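Local coordinates for protein de novo designed WSHC8 (Synthetic construct, PDB 6O35) that assembles with seven further copies of itself into a designed octameric helical bundle, probably a water-soluble pore-type scaffold, at residues 28-33 and 74-79; 45-48 and 52-55. All coordinates share one frame; numbering follows the deposited sequence.

Interaction 1: 28-33 and 74-79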
ATOM      1  N   GLU A  28       2.302  18.139  16.554  1.00 56.86           N
ATOM      2  CA  GLU A  28       3.461  17.508  17.177  1.00 55.63           C
ATOM      3  C   GLU A  28       4.444  16.999  16.132  1.00 56.94           C
ATOM      4  O   GLU A  28       5.660  17.171  16.275  1.00 57.02           O
ATOM      5  CB  GLU A  28       3.010  16.364  18.087  1.00 61.82           C
ATOM      6  CG  GLU A  28       2.378  16.820  19.394  1.00 70.56           C
ATOM      7  CD  GLU A  28       1.827  15.668  20.217  1.00 76.48           C
ATOM      8  OE1 GLU A  28       1.594  14.581  19.648  1.00 75.77           O
ATOM      9  OE2 GLU A  28       1.626  15.853  21.436  1.00 78.06           O
ATOM     10  N   PHE A  29       3.938  16.368  15.071  1.00 59.95           N
ATOM     11  CA  PHE A  29       4.826  15.883  14.021  1.00 59.15           C
ATOM     12  C   PHE A  29       5.573  17.038  13.367  1.00 64.87           C
ATOM     13  O   PHE A  29       6.789  16.964  13.148  1.00 71.88           O
ATOM     14  CB  PHE A  29       4.041  15.098  12.972  1.00 56.42           C
ATOM     15  CG  PHE A  29       4.843  14.775  11.746  1.00 57.57           C
ATOM     16  CD1 PHE A  29       5.638  13.643  11.699  1.00 59.49           C
ATOM     17  CD2 PHE A  29       4.820  15.616  10.644  1.00 61.75           C
ATOM     18  CE1 PHE A  29       6.386  13.350  10.575  1.00 61.76           C
ATOM     19  CE2 PHE A  29       5.569  15.330   9.520  1.00 62.83           C
ATOM     20  CZ  PHE A  29       6.348  14.193   9.483  1.00 62.61           C
ATOM     21  N   GLN A  30       4.859  18.116  13.035  1.00 63.03           N
ATOM     22  CA  GLN A  30       5.507  19.269  12.418  1.00 58.62           C
ATOM     23  C   GLN A  30       6.613  19.814  13.313  1.00 54.62           C
ATOM     24  O   GLN A  30       7.713  20.119  12.838  1.00 57.54           O
ATOM     25  CB  GLN A  30       4.476  20.353  12.113  1.00 57.91           C
ATOM     26  CG  GLN A  30       3.484  19.973  11.025  1.00 56.52           C
ATOM     27  CD  GLN A  30       4.162  19.617   9.715  1.00 58.50           C
ATOM     28  OE1 GLN A  30       4.901  20.420   9.146  1.00 58.18           O
ATOM     29  NE2 GLN A  30       3.920  18.403   9.235  1.00 63.56           N
ATOM     30  N   GLU A  31       6.343  19.940  14.614  1.00 64.07           N
ATOM     31  CA  GLU A  31       7.395  20.318  15.550  1.00 60.74           C
ATOM     32  C   GLU A  31       8.501  19.269  15.572  1.00 58.63           C
ATOM     33  O   GLU A  31       9.689  19.608  15.618  1.00 56.53           O
ATOM     34  CB  GLU A  31       6.810  20.511  16.948  1.00 56.78           C
ATOM     35  CG  GLU A  31       5.713  21.562  17.024  1.00 51.08           C
ATOM     36  N   LEU A  32       8.127  17.986  15.537  1.00 48.57           N
ATOM     37  CA  LEU A  32       9.121  16.918  15.522  1.00 43.12           C
ATOM     38  C   LEU A  32       9.984  16.997  14.269  1.00 45.09           C
ATOM     39  O   LEU A  32      11.219  16.987  14.346  1.00 44.65           O
ATOM     40  CB  LEU A  32       8.425  15.560  15.604  1.00 39.71           C
ATOM     41  CG  LEU A  32       9.324  14.342  15.816  1.00 47.76           C
ATOM     42  CD1 LEU A  32       9.697  14.200  17.284  1.00 49.41           C
ATOM     43  CD2 LEU A  32       8.647  13.081  15.304  1.00 54.38           C
ATOM     44  N   LEU A  33       9.348  17.071  13.097  1.00 50.45           N
ATOM     45  CA  LEU A  33      10.096  17.165  11.850  1.00 45.43           C
ATOM     46  C   LEU A  33      10.974  18.410  11.827  1.00 48.15           C
ATOM     47  O   LEU A  33      12.111  18.366  11.345  1.00 56.64           O
ATOM     48  CB  LEU A  33       9.133  17.168  10.664  1.00 50.36           C
ATOM     49  CG  LEU A  33       9.754  17.397   9.288  1.00 47.97           C
ATOM     50  CD1 LEU A  33      10.856  16.382   9.027  1.00 45.08           C
ATOM     51  CD2 LEU A  33       8.691  17.331   8.202  1.00 44.80           C
ATOM     52  N   LEU A  74       4.846  14.653   2.601  1.00 38.58           N
ATOM     53  CA  LEU A  74       3.835  13.914   1.853  1.00 38.77           C
ATOM     54  C   LEU A  74       3.201  12.831   2.714  1.00 44.11           C
ATOM     55  O   LEU A  74       1.974  12.675   2.736  1.00 50.32           O
ATOM     56  CB  LEU A  74       4.457  13.302   0.598  1.00 39.32           C
ATOM     57  CG  LEU A  74       4.700  14.256  -0.568  1.00 41.80           C
ATOM     58  CD1 LEU A  74       5.581  13.601  -1.623  1.00 39.15           C
ATOM     59  CD2 LEU A  74       3.376  14.708  -1.171  1.00 32.42           C
ATOM     60  N   THR A  75       4.026  12.065   3.430  1.00 44.36           N
ATOM     61  CA  THR A  75       3.501  10.995   4.271  1.00 40.58           C
ATOM     62  C   THR A  75       2.618  11.550   5.383  1.00 40.87           C
ATOM     63  O   THR A  75       1.544  11.004   5.663  1.00 44.67           O
ATOM     64  CB  THR A  75       4.655  10.179   4.854  1.00 38.88           C
ATOM     65  OG1 THR A  75       5.277   9.421   3.808  1.00 42.00           O
ATOM     66  CG2 THR A  75       4.156   9.238   5.933  1.00 39.53           C
ATOM     67  N   ALA A  76       3.054  12.631   6.033  1.00 35.79           N
ATOM     68  CA  ALA A  76       2.221  13.257   7.053  1.00 38.85           C
ATOM     69  C   ALA A  76       0.963  13.855   6.434  1.00 32.20           C
ATOM     70  O   ALA A  76      -0.125  13.770   7.013  1.00 34.75           O
ATOM     71  CB  ALA A  76       3.020  14.328   7.794  1.00 27.83           C
ATOM     72  N   TRP A  77       1.097  14.467   5.256  1.00 30.46           N
ATOM     73  CA  TRP A  77      -0.063  14.969   4.532  1.00 26.89           C
ATOM     74  C   TRP A  77      -1.028  13.838   4.203  1.00 35.80           C
ATOM     75  O   TRP A  77      -2.251  14.000   4.313  1.00 27.26           O
ATOM     76  CB  TRP A  77       0.406  15.680   3.263  1.00 26.91           C
ATOM     77  CG  TRP A  77      -0.677  16.178   2.362  1.00 31.55           C
ATOM     78  CD1 TRP A  77      -2.000  16.346   2.667  1.00 26.70           C
ATOM     79  CD2 TRP A  77      -0.528  16.573   0.994  1.00 30.28           C
ATOM     80  NE1 TRP A  77      -2.680  16.819   1.571  1.00 27.83           N
ATOM     81  CE2 TRP A  77      -1.800  16.968   0.531  1.00 30.82           C
ATOM     82  CE3 TRP A  77       0.557  16.633   0.117  1.00 30.57           C
ATOM     83  CZ2 TRP A  77      -2.015  17.416  -0.769  1.00 37.15           C
ATOM     84  CZ3 TRP A  77       0.343  17.077  -1.175  1.00 36.38           C
ATOM     85  CH2 TRP A  77      -0.935  17.463  -1.606  1.00 37.21           C
ATOM     86  N   GLU A  78      -0.496  12.680   3.809  1.00 44.57           N
ATOM     87  CA  GLU A  78      -1.352  11.545   3.489  1.00 39.03           C
ATOM     88  C   GLU A  78      -2.130  11.079   4.710  1.00 39.70           C
ATOM     89  O   GLU A  78      -3.332  10.801   4.621  1.00 45.72           O
ATOM     90  CB  GLU A  78      -0.505  10.406   2.924  1.00 39.61           C
ATOM     91  CG  GLU A  78      -1.263   9.113   2.713  1.00 39.58           C
ATOM     92  N   ILE A  79      -1.469  10.998   5.864  1.00 38.10           N
ATOM     93  CA  ILE A  79      -2.124  10.504   7.070  1.00 36.18           C
ATOM     94  C   ILE A  79      -3.203  11.484   7.529  1.00 48.14           C
ATOM     95  O   ILE A  79      -4.369  11.116   7.700  1.00 48.07           O
ATOM     96  CB  ILE A  79      -1.093  10.248   8.181  1.00 40.01           C
ATOM     97  CG1 ILE A  79      -0.079   9.191   7.743  1.00 43.73           C
ATOM     98  CG2 ILE A  79      -1.793   9.817   9.459  1.00 32.60           C
ATOM     99  CD1 ILE A  79       1.217   9.227   8.529  1.00 26.50           C
TER
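Phe29 on helix 3-50 presses its ring against the methyl of Ala76 on helix 55-101, a buried contact midway along the two long helices of an antiparallel helical hairpin. The apolar interaction dominates. Ala76 CB is 3.2 Å from Phe29 CE2, a tight approach for two carbons. The same methyl lies 3.6 Å from Phe29 CD2 and 3.7 Å from Phe29 CZ, so the contact centres on one corner of the ring, which the methyl reaches obliquely. Both CB atoms point toward the opposite helix, and the small alanine accommodates the ring with Phe29 CA and Ala76 CA 7.9 Å apart. With CG anti to the backbone N (chi1 170°), the phenyl group extends across the gap. Leu33, one turn on, lays its CB 4.1 Å above one face of the Phe29 ring, offset toward the rim. Ala72 in the same chain and Leu74 of a second subunit also pack on Phe29, which places the ring both within the hairpin and at a seam between subunits.

Polar groups contribute at the border. Gln30 NE2 sits in the plane of the Phe29 ring at its edge and makes a weak hydrogen bond to Gln73 OE1, linking the helices beside the apolar pair. This amide only brushes the alanine, with Gln30 NE2 4.4 Å from Ala76 CB.

Interaction 2: 45-48 and 52-55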
ATOM      1  N   ARG A  45      25.881  21.758   7.881  1.00 74.37           N
ATOM      2  CA  ARG A  45      26.633  23.007   7.939  1.00 75.08           C
ATOM      3  C   ARG A  45      28.007  22.787   8.561  1.00 71.34           C
ATOM      4  O   ARG A  45      28.997  23.391   8.130  1.00 67.40           O
ATOM      5  CB  ARG A  45      25.850  24.056   8.728  1.00 75.27           C
ATOM      6  N   GLU A  46      28.089  21.921   9.574  1.00 83.60           N
ATOM      7  CA  GLU A  46      29.379  21.616  10.183  1.00 83.24           C
ATOM      8  C   GLU A  46      30.310  20.946   9.182  1.00 82.68           C
ATOM      9  O   GLU A  46      31.519  21.210   9.174  1.00 92.67           O
ATOM     10  CB  GLU A  46      29.181  20.728  11.411  1.00 83.95           C
ATOM     11  N   LEU A  47      29.770  20.071   8.330  1.00 60.89           N
ATOM     12  CA  LEU A  47      30.594  19.435   7.308  1.00 63.09           C
ATOM     13  C   LEU A  47      31.110  20.465   6.308  1.00 65.05           C
ATOM     14  O   LEU A  47      32.316  20.545   6.050  1.00 66.28           O
ATOM     15  CB  LEU A  47      29.802  18.343   6.589  1.00 60.95           C
ATOM     16  CG  LEU A  47      29.464  17.075   7.371  1.00 55.32           C
ATOM     17  CD1 LEU A  47      28.922  16.007   6.421  1.00 45.34           C
ATOM     18  CD2 LEU A  47      30.663  16.548   8.137  1.00 46.73           C
ATOM     19  N   GLU A  48      30.204  21.261   5.732  1.00 67.20           N
ATOM     20  CA  GLU A  48      30.616  22.294   4.787  1.00 74.86           C
ATOM     21  C   GLU A  48      31.660  23.214   5.406  1.00 75.74           C
ATOM     22  O   GLU A  48      32.647  23.575   4.753  1.00 69.07           O
ATOM     23  CB  GLU A  48      29.394  23.091   4.329  1.00 78.91           C
ATOM     24  CG  GLU A  48      29.580  23.828   3.011  1.00 81.02           C
ATOM     25  CD  GLU A  48      28.323  24.555   2.564  1.00 84.08           C
ATOM     26  OE1 GLU A  48      27.257  24.344   3.181  1.00 84.26           O
ATOM     27  OE2 GLU A  48      28.400  25.339   1.593  1.00 85.02           O
ATOM     28  N   ALA A  52      34.822  18.595   5.523  1.00108.37           N
ATOM     29  CA  ALA A  52      35.026  17.184   5.792  1.00 97.73           C
ATOM     30  C   ALA A  52      34.285  16.280   4.816  1.00 82.45           C
ATOM     31  O   ALA A  52      34.264  15.064   5.024  1.00 77.23           O
ATOM     32  CB  ALA A  52      34.598  16.863   7.227  1.00100.07           C
ATOM     33  N   ALA A  53      33.677  16.836   3.771  1.00 87.80           N
ATOM     34  CA  ALA A  53      33.046  16.044   2.723  1.00 77.92           C
ATOM     35  C   ALA A  53      33.328  16.710   1.385  1.00 74.45           C
ATOM     36  O   ALA A  53      33.364  17.940   1.295  1.00 71.49           O
ATOM     37  CB  ALA A  53      31.536  15.906   2.944  1.00 69.82           C
ATOM     38  N   SER A  54      33.535  15.898   0.352  1.00 74.58           N
ATOM     39  CA  SER A  54      33.809  16.441  -0.969  1.00 78.92           C
ATOM     40  C   SER A  54      32.643  17.307  -1.438  1.00 81.63           C
ATOM     41  O   SER A  54      31.532  17.251  -0.900  1.00 85.59           O
ATOM     42  CB  SER A  54      34.062  15.315  -1.969  1.00 77.80           C
ATOM     43  OG  SER A  54      32.895  14.537  -2.168  1.00 72.08           O
ATOM     44  N   GLU A  55      32.910  18.121  -2.463  1.00 79.51           N
ATOM     45  CA  GLU A  55      31.869  18.982  -3.012  1.00 73.42           C
ATOM     46  C   GLU A  55      30.661  18.167  -3.458  1.00 78.50           C
ATOM     47  O   GLU A  55      29.516  18.610  -3.315  1.00 82.72           O
ATOM     48  CB  GLU A  55      32.425  19.796  -4.180  1.00 70.25           C
TER
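Leu47 meets Ala52 through both backbone and side chain where helix 3-50 ends and the hairpin turns, an arrangement consistent with a Schellman motif: a bond from an amide five residues on to a carbonyl of the last helical turn, accompanied by an apolar contact between the same two residues. The backbone evidence is Ala52 N donating to Leu47 O at 3.2 Å. The N-H...O angle of 148° makes this bond moderately bent; separately, the donor comes in 26° out of the carbonyl plane.

The Leu47 side chain supplies the rest. Its CB already lies 4.7 Å from Ala53 CB, just beyond contact, and the methyls close the remaining distance. CG is anti to the carbonyl carbon (chi1 -70°), and from this fork the two methyls divide the work. CD2 takes Ala52, whose CB lies 4.1 Å away. CD1 goes to the methyl of Ala53, which points toward the helix from an extended backbone. Two alanines are thus gathered against one buried leucine, and Leu47 also packs on Ala59 of a second subunit, so the turn is tied to the octamer interface.

Ser54 then opens the return helix as its N-cap, its OG hydrogen-bonded to Glu57 N. Between the two helix ends, the apolar reach of Leu47 finishes with its CD1 at 4.4 Å from Ala53 CB.

Both interactions hold together the same antiparallel hairpin, at different levels. The centre of interaction 1 lies about 3 Å from the centre of the chain, that of interaction 2 about 32 Å; the first joins the two long helices directly, the second joins helix 3-50 to the connecting loop. Their centres are 28 Å apart, their nearest atoms about 15 Å, so they do not touch, and interaction 2 is nested in sequence inside the loop closed by interaction 1. The buried central contact is ring against methyl, side chain to side chain, whereas the partly buried end adds a backbone hydrogen bond to aliphatic packing. Both also reach the second subunit.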